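Local coordinates for Peptide/nickel transport system substrate-binding protein (Listeria monocytogenes serotype 1/2a, PDB 5KZT) that binds peptides as a solute-binding protein and probably hands them to a membrane transporter for uptake into the cell, at residues T327-P330 against G331-E334; K338-G341 against K342-E345; S451-D454 against Y455-I458. One frame throughout, in Å; residues are numbered along the deposited sequence.

Contact 1: residues T327-P330 against G331-E334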
loop_
_atom_site.group_PDB
_atom_site.type_symbol
_atom_site.label_atom_id
_atom_site.label_comp_id
_atom_site.label_asym_id
_atom_site.label_seq_id
_atom_site.Cartn_x
_atom_site.Cartn_y
_atom_site.Cartn_z
ATOM N N THR A 327 -9.339 -1.913 13.198
ATOM C CA THR A 327 -9.047 -3.193 13.841
ATOM C C THR A 327 -9.403 -3.136 15.345
ATOM O O THR A 327 -9.214 -2.113 15.987
ATOM C CB THR A 327 -7.566 -3.553 13.605
ATOM O OG1 THR A 327 -7.294 -4.833 14.154
ATOM C CG2 THR A 327 -6.645 -2.553 14.231
ATOM N N PHE A 328 -9.937 -4.238 15.879
ATOM C CA PHE A 328 -10.594 -4.244 17.180
ATOM C C PHE A 328 -10.200 -5.468 17.984
ATOM O O PHE A 328 -9.882 -6.520 17.437
ATOM C CB PHE A 328 -12.117 -4.220 17.024
ATOM C CG PHE A 328 -12.629 -3.031 16.253
ATOM C CD1 PHE A 328 -12.696 -3.069 14.864
ATOM C CD2 PHE A 328 -13.047 -1.882 16.916
ATOM C CE1 PHE A 328 -13.145 -1.969 14.146
ATOM C CE2 PHE A 328 -13.522 -0.787 16.201
ATOM C CZ PHE A 328 -13.553 -0.824 14.816
ATOM N N ASP A 329 -10.205 -5.286 19.294
ATOM C CA ASP A 329 -9.735 -6.265 20.266
ATOM C C ASP A 329 -10.618 -7.516 20.184
ATOM O O ASP A 329 -11.837 -7.406 20.256
ATOM C CB ASP A 329 -9.800 -5.596 21.654
ATOM C CG ASP A 329 -9.215 -6.440 22.786
ATOM O OD1 ASP A 329 -9.230 -7.674 22.714
ATOM O OD2 ASP A 329 -8.767 -5.852 23.792
ATOM N N PRO A 330 -10.005 -8.719 20.032
ATOM C CA PRO A 330 -10.833 -9.928 19.953
ATOM C C PRO A 330 -11.583 -10.198 21.253
ATOM O O PRO A 330 -12.608 -10.855 21.228
ATOM C CB PRO A 330 -9.818 -11.046 19.626
ATOM C CG PRO A 330 -8.538 -10.525 20.158
ATOM C CD PRO A 330 -8.581 -9.043 19.890
ATOM N N GLY A 331 -11.083 -9.680 22.373
ATOM C CA GLY A 331 -11.716 -9.868 23.670
ATOM C C GLY A 331 -12.969 -9.065 23.872
ATOM O O GLY A 331 -14.045 -9.628 24.153
ATOM N N ASN A 332 -12.841 -7.748 23.781
ATOM C CA ASN A 332 -13.968 -6.857 24.095
ATOM C C ASN A 332 -14.423 -5.948 22.950
ATOM O O ASN A 332 -15.236 -5.061 23.180
ATOM C CB ASN A 332 -13.636 -6.013 25.330
ATOM C CG ASN A 332 -12.516 -5.005 25.095
ATOM O OD1 ASN A 332 -11.918 -4.912 24.016
ATOM N ND2 ASN A 332 -12.222 -4.235 26.133
ATOM N N LYS A 333 -13.871 -6.142 21.750
ATOM C CA LYS A 333 -14.282 -5.428 20.553
ATOM C C LYS A 333 -13.945 -3.924 20.509
ATOM O O LYS A 333 -14.419 -3.220 19.610
ATOM C CB LYS A 333 -15.772 -5.659 20.258
ATOM C CG LYS A 333 -16.143 -7.116 20.131
ATOM C CD LYS A 333 -17.637 -7.256 19.913
ATOM C CE LYS A 333 -17.959 -8.426 18.985
ATOM N NZ LYS A 333 -19.435 -8.592 18.949
ATOM N N GLU A 334 -13.087 -3.457 21.422
ATOM C CA GLU A 334 -12.678 -2.049 21.438
ATOM C C GLU A 334 -11.591 -1.776 20.416
ATOM O O GLU A 334 -10.728 -2.618 20.160
ATOM C CB GLU A 334 -12.209 -1.620 22.832
ATOM C CG GLU A 334 -13.291 -1.608 23.888
ATOM C CD GLU A 334 -14.318 -0.495 23.716
ATOM O OE1 GLU A 334 -14.214 0.355 22.814
ATOM O OE2 GLU A 334 -15.260 -0.490 24.502
#

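Contact 2: residues K338-G341 against K342-E345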
loop_
_atom_site.group_PDB
_atom_site.type_symbol
_atom_site.label_atom_id
_atom_site.label_comp_id
_atom_site.label_asym_id
_atom_site.label_seq_id
_atom_site.Cartn_x
_atom_site.Cartn_y
_atom_site.Cartn_z
ATOM N N LYS A 338 -8.015 3.263 20.624
ATOM C CA LYS A 338 -8.494 3.640 21.968
ATOM C C LYS A 338 -7.637 2.962 23.071
ATOM O O LYS A 338 -7.264 3.597 24.065
ATOM C CB LYS A 338 -9.992 3.301 22.100
ATOM C CG LYS A 338 -10.645 3.614 23.438
ATOM C CD LYS A 338 -12.029 2.969 23.574
ATOM C CE LYS A 338 -12.696 3.299 24.908
ATOM N NZ LYS A 338 -11.910 2.810 26.073
ATOM N N GLU A 339 -7.306 1.689 22.878
ATOM C CA GLU A 339 -6.446 0.950 23.825
ATOM C C GLU A 339 -5.006 1.453 23.815
ATOM O O GLU A 339 -4.369 1.499 24.852
ATOM C CB GLU A 339 -6.481 -0.562 23.551
ATOM C CG GLU A 339 -7.881 -1.145 23.653
ATOM C CD GLU A 339 -7.931 -2.638 23.464
ATOM O OE1 GLU A 339 -7.060 -3.206 22.771
ATOM O OE2 GLU A 339 -8.862 -3.238 24.006
ATOM N N SER A 340 -4.494 1.816 22.642
ATOM C CA SER A 340 -3.135 2.345 22.524
ATOM C C SER A 340 -2.997 3.757 23.089
ATOM O O SER A 340 -1.928 4.127 23.586
ATOM C CB SER A 340 -2.700 2.363 21.063
ATOM O OG SER A 340 -1.297 2.515 20.961
ATOM N N GLY A 341 -4.071 4.542 22.980
ATOM C CA GLY A 341 -4.032 5.971 23.270
ATOM C C GLY A 341 -3.288 6.779 22.225
ATOM O O GLY A 341 -2.749 6.237 21.226
ATOM N N LYS A 342 -3.238 8.085 22.454
ATOM C CA LYS A 342 -2.532 8.981 21.545
ATOM C C LYS A 342 -1.029 8.949 21.828
ATOM O O LYS A 342 -0.622 8.752 22.960
ATOM C CB LYS A 342 -3.073 10.401 21.649
ATOM C CG LYS A 342 -4.501 10.535 21.164
ATOM C CD LYS A 342 -5.009 11.947 21.397
ATOM C CE LYS A 342 -6.380 12.197 20.786
ATOM N NZ LYS A 342 -7.401 11.193 21.214
ATOM N N HIS A 343 -0.233 9.130 20.774
ATOM C CA HIS A 343 1.212 9.261 20.864
ATOM C C HIS A 343 1.695 10.472 20.084
ATOM O O HIS A 343 1.095 10.820 19.065
ATOM C CB HIS A 343 1.868 8.014 20.282
ATOM C CG HIS A 343 1.328 6.752 20.844
ATOM N ND1 HIS A 343 1.871 6.140 21.951
ATOM C CD2 HIS A 343 0.268 5.997 20.474
ATOM C CE1 HIS A 343 1.173 5.055 22.231
ATOM N NE2 HIS A 343 0.190 4.950 21.356
ATOM N N LEU A 344 2.774 11.097 20.565
ATOM C CA LEU A 344 3.453 12.203 19.866
ATOM C C LEU A 344 2.478 13.280 19.355
ATOM O O LEU A 344 2.408 13.582 18.153
ATOM C CB LEU A 344 4.305 11.675 18.700
ATOM C CG LEU A 344 5.343 10.595 19.047
ATOM C CD1 LEU A 344 5.920 10.006 17.756
ATOM C CD2 LEU A 344 6.443 11.115 19.947
ATOM N N GLU A 345 1.726 13.833 20.296
ATOM C CA GLU A 345 0.790 14.912 20.014
ATOM C C GLU A 345 1.516 16.228 19.765
ATOM O O GLU A 345 2.496 16.541 20.436
ATOM C CB GLU A 345 -0.214 15.065 21.160
ATOM C CG GLU A 345 -1.127 13.854 21.306
ATOM C CD GLU A 345 -2.153 14.015 22.416
ATOM O OE1 GLU A 345 -3.139 14.739 22.218
ATOM O OE2 GLU A 345 -1.982 13.391 23.477
HETATM O O HOH W 1 -0.718 6.472 24.348
#

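Contact 3: residues S451-D454 against Y455-I458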
loop_
_atom_site.group_PDB
_atom_site.type_symbol
_atom_site.label_atom_id
_atom_site.label_comp_id
_atom_site.label_asym_id
_atom_site.label_seq_id
_atom_site.Cartn_x
_atom_site.Cartn_y
_atom_site.Cartn_z
ATOM N N SER A 451 16.035 0.287 14.609
ATOM C CA SER A 451 16.178 -1.040 15.190
ATOM C C SER A 451 15.938 -0.958 16.679
ATOM O O SER A 451 16.717 -0.313 17.399
ATOM C CB SER A 451 17.584 -1.585 14.942
ATOM O OG SER A 451 17.762 -2.894 15.469
ATOM N N ASN A 452 14.865 -1.606 17.132
ATOM C CA ASN A 452 14.604 -1.799 18.558
ATOM C C ASN A 452 14.280 -3.280 18.786
ATOM O O ASN A 452 13.246 -3.757 18.334
ATOM C CB ASN A 452 13.443 -0.901 18.994
ATOM C CG ASN A 452 13.120 -1.054 20.470
ATOM O OD1 ASN A 452 13.019 -2.166 20.958
ATOM N ND2 ASN A 452 12.983 0.058 21.188
ATOM N N LYS A 453 15.162 -4.002 19.489
ATOM C CA LYS A 453 14.974 -5.452 19.689
ATOM C C LYS A 453 13.736 -5.829 20.486
ATOM O O LYS A 453 13.196 -6.919 20.294
ATOM C CB LYS A 453 16.209 -6.113 20.315
ATOM C CG LYS A 453 17.489 -6.069 19.477
ATOM C CD LYS A 453 17.325 -6.362 17.984
ATOM C CE LYS A 453 16.791 -7.775 17.672
ATOM N NZ LYS A 453 16.245 -7.934 16.282
ATOM N N ASP A 454 13.288 -4.954 21.380
ATOM C CA ASP A 454 12.053 -5.206 22.133
ATOM C C ASP A 454 10.832 -5.142 21.209
ATOM O O ASP A 454 9.887 -5.931 21.345
ATOM C CB ASP A 454 11.881 -4.185 23.268
ATOM C CG ASP A 454 12.979 -4.270 24.314
ATOM O OD1 ASP A 454 13.583 -5.353 24.484
ATOM O OD2 ASP A 454 13.242 -3.233 24.962
ATOM N N TYR A 455 10.862 -4.196 20.274
ATOM C CA TYR A 455 9.829 -4.077 19.244
ATOM C C TYR A 455 9.808 -5.343 18.388
ATOM O O TYR A 455 8.765 -5.955 18.269
ATOM C CB TYR A 455 10.065 -2.843 18.381
ATOM C CG TYR A 455 8.951 -2.525 17.413
ATOM C CD1 TYR A 455 7.808 -1.865 17.833
ATOM C CD2 TYR A 455 9.058 -2.861 16.062
ATOM C CE1 TYR A 455 6.790 -1.547 16.937
ATOM C CE2 TYR A 455 8.049 -2.534 15.154
ATOM C CZ TYR A 455 6.911 -1.881 15.603
ATOM O OH TYR A 455 5.875 -1.569 14.735
ATOM N N ASP A 456 10.973 -5.759 17.876
ATOM C CA ASP A 456 11.098 -7.020 17.096
ATOM C C ASP A 456 10.596 -8.233 17.860
ATOM O O ASP A 456 9.907 -9.075 17.292
ATOM C CB ASP A 456 12.549 -7.312 16.691
ATOM C CG ASP A 456 13.174 -6.209 15.882
ATOM O OD1 ASP A 456 12.444 -5.434 15.233
ATOM O OD2 ASP A 456 14.420 -6.097 15.917
ATOM N N LYS A 457 10.947 -8.319 19.139
ATOM C CA LYS A 457 10.548 -9.448 19.976
ATOM C C LYS A 457 9.024 -9.546 20.112
ATOM O O LYS A 457 8.450 -10.648 20.018
ATOM C CB LYS A 457 11.202 -9.363 21.353
ATOM C CG LYS A 457 10.892 -10.567 22.231
ATOM C CD LYS A 457 12.010 -10.887 23.221
ATOM C CE LYS A 457 12.394 -12.365 23.192
ATOM N NZ LYS A 457 11.252 -13.278 23.485
ATOM N N ILE A 458 8.376 -8.400 20.297
ATOM C CA ILE A 458 6.911 -8.356 20.304
ATOM C C ILE A 458 6.318 -8.891 19.000
ATOM O O ILE A 458 5.425 -9.733 19.028
ATOM C CB ILE A 458 6.366 -6.938 20.613
ATOM C CG1 ILE A 458 6.479 -6.683 22.121
ATOM C CG2 ILE A 458 4.916 -6.801 20.154
ATOM C CD1 ILE A 458 6.062 -5.304 22.579
HETATM O O HOH W 2 12.731 -2.653 15.375
#

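Contact 1: residues T327-P330 against G331-E334
The side chains of D329 and N332 meet across a tight chain reversal, N332 OD1 lying 3.2 Å from D329 CB, and their meeting illustrates how side-chain oxygens can supplement backbone bonds in a short loop. The carboxylate and amide planes stand 63° apart. N332 OD1 accepts the backbone N of E334 at 3.2 Å, the donor standing above the amide carbonyl plane; N332 CG, set between its backbone N and carbonyl carbon (chi1 67°), brings the amide to that N. The D329 carboxylate is held differently. Its OD1 receives G331 N at 2.8 Å on the anti side, though tilted 35° out of the carboxylate plane, and Q471 of helix 471-487 grips the same oxygen. OD2 instead lies against the carboxylate of E339, a closeness of like charges that may favour a shared proton. Two backbone bonds close the reversal, D329 N to E334 O at 2.9 Å and K333 N to D329 O at 2.8 Å. Alongside them the F328 ring brings CD2 to within 3.3 Å of K333 O, with E334 C at its edge. Between strand 316-317 and helix 336-340, the result is a hairpin-like loop: an alpha-turn between D329 and K333, overlapped at its end by the Asx turn of N332.

Contact 2: residues K338-G341 against K342-E345
S340 and H343 are brought together by different first torsions: S340 OG stands anti to its own backbone N (chi1 -164°), whereas H343 CG stands anti to its carbonyl carbon (chi1 -51°), which swings the imidazole back toward the end of the helix. The ring meets the serine edge-on. H343 NE2 donates to S340 OG over 2.9 Å, with the oxygen only 13° out of the ring plane, and S340 CB lies at the same edge. Both ends of this pair are engaged by helix 471-487: S340 OG also bonds E481, and H343 ND1 bonds T486, so the imidazole is pinned through both nitrogens and its rotation should be well fixed. The nearby carboxylate of E481 would probably polarise the hydroxyl and make it a better acceptor for NE2. G341 O approaches the ring obliquely, 3.1 Å from H343 CD2, and is itself held by the side-chain amide of N320. On one ring face a water sits offset toward the rim; it donates to S340 O at 2.7 Å and to K342 O at 2.7 Å, tying the last helical carbonyl to the chain beyond the glycine. The arrangement is that of a helix C-terminus: helix 336-340 ends at S340, the positive phi of G341 turns the chain out of it, and the serine, histidine and water stitch the departing loop back onto the final turn.

Contact 3: residues S451-D454 against Y455-I458
N452 OD1 is gripped by two backbone N-H groups of the helix that starts just after it. Y455 N reaches it at 3.0 Å, coming from above the amide carbonyl plane, and D454 N adds a weak bond at 2.8 Å. The carbonyl is in place because N452 CG lies opposite its backbone N (chi1 180°), and the other end of the amide, ND2, is held by D488. N452 CB packs 3.9 Å from Y455 CB; the two side chains cross at about a right angle, their amide and ring planes 67° apart, and Y455 carries its hydroxyl off to L436 O. On another flank of the turn, K453 folds back on itself, bent at chi2 and chi3, to bring NZ 2.6 Å from D456 OD2 on the anti side of the carboxylate. T441 makes a second bond to that same oxygen, so the acid is held between the folded-back lysine and T441 of the neighbouring loop. A water lies 2.8 Å from D456 OD1, placed to donate to it, and accepts from N452 N at 3.0 Å, linking the carboxylate to the residue ahead of the helix. A negative group in this first turn would also be expected to suit the positive end of the helix dipole. The first backbone bond of the helix, D456 N to N452 O, spans 3.1 Å nearly straight and in the carbonyl plane. Together these features make an asparagine N-cap, here opening helix 453-459, reinforced by a salt bridge three residues apart within the first turn.

Overall arrangement
All three contacts are peripheral, far from the centre of the chain, and partly buried against the same element, helix 471-487, which in contact 3 is met through I483 and L484. None is a true core contact: D329, H343, Y455 and D456 are among the buried residues, with exposed lysines around them. Contacts 1 and 2 follow each other along the chain and touch; contact 3 stands apart, its nearest atoms about 10 Å from contact 2 and about 13 Å from contact 1. Their chemistry follows their place: backbone bonds and amide and carboxylate oxygens in the loop, an imidazole and a water where a helix ends, capping and ion pairing where another begins.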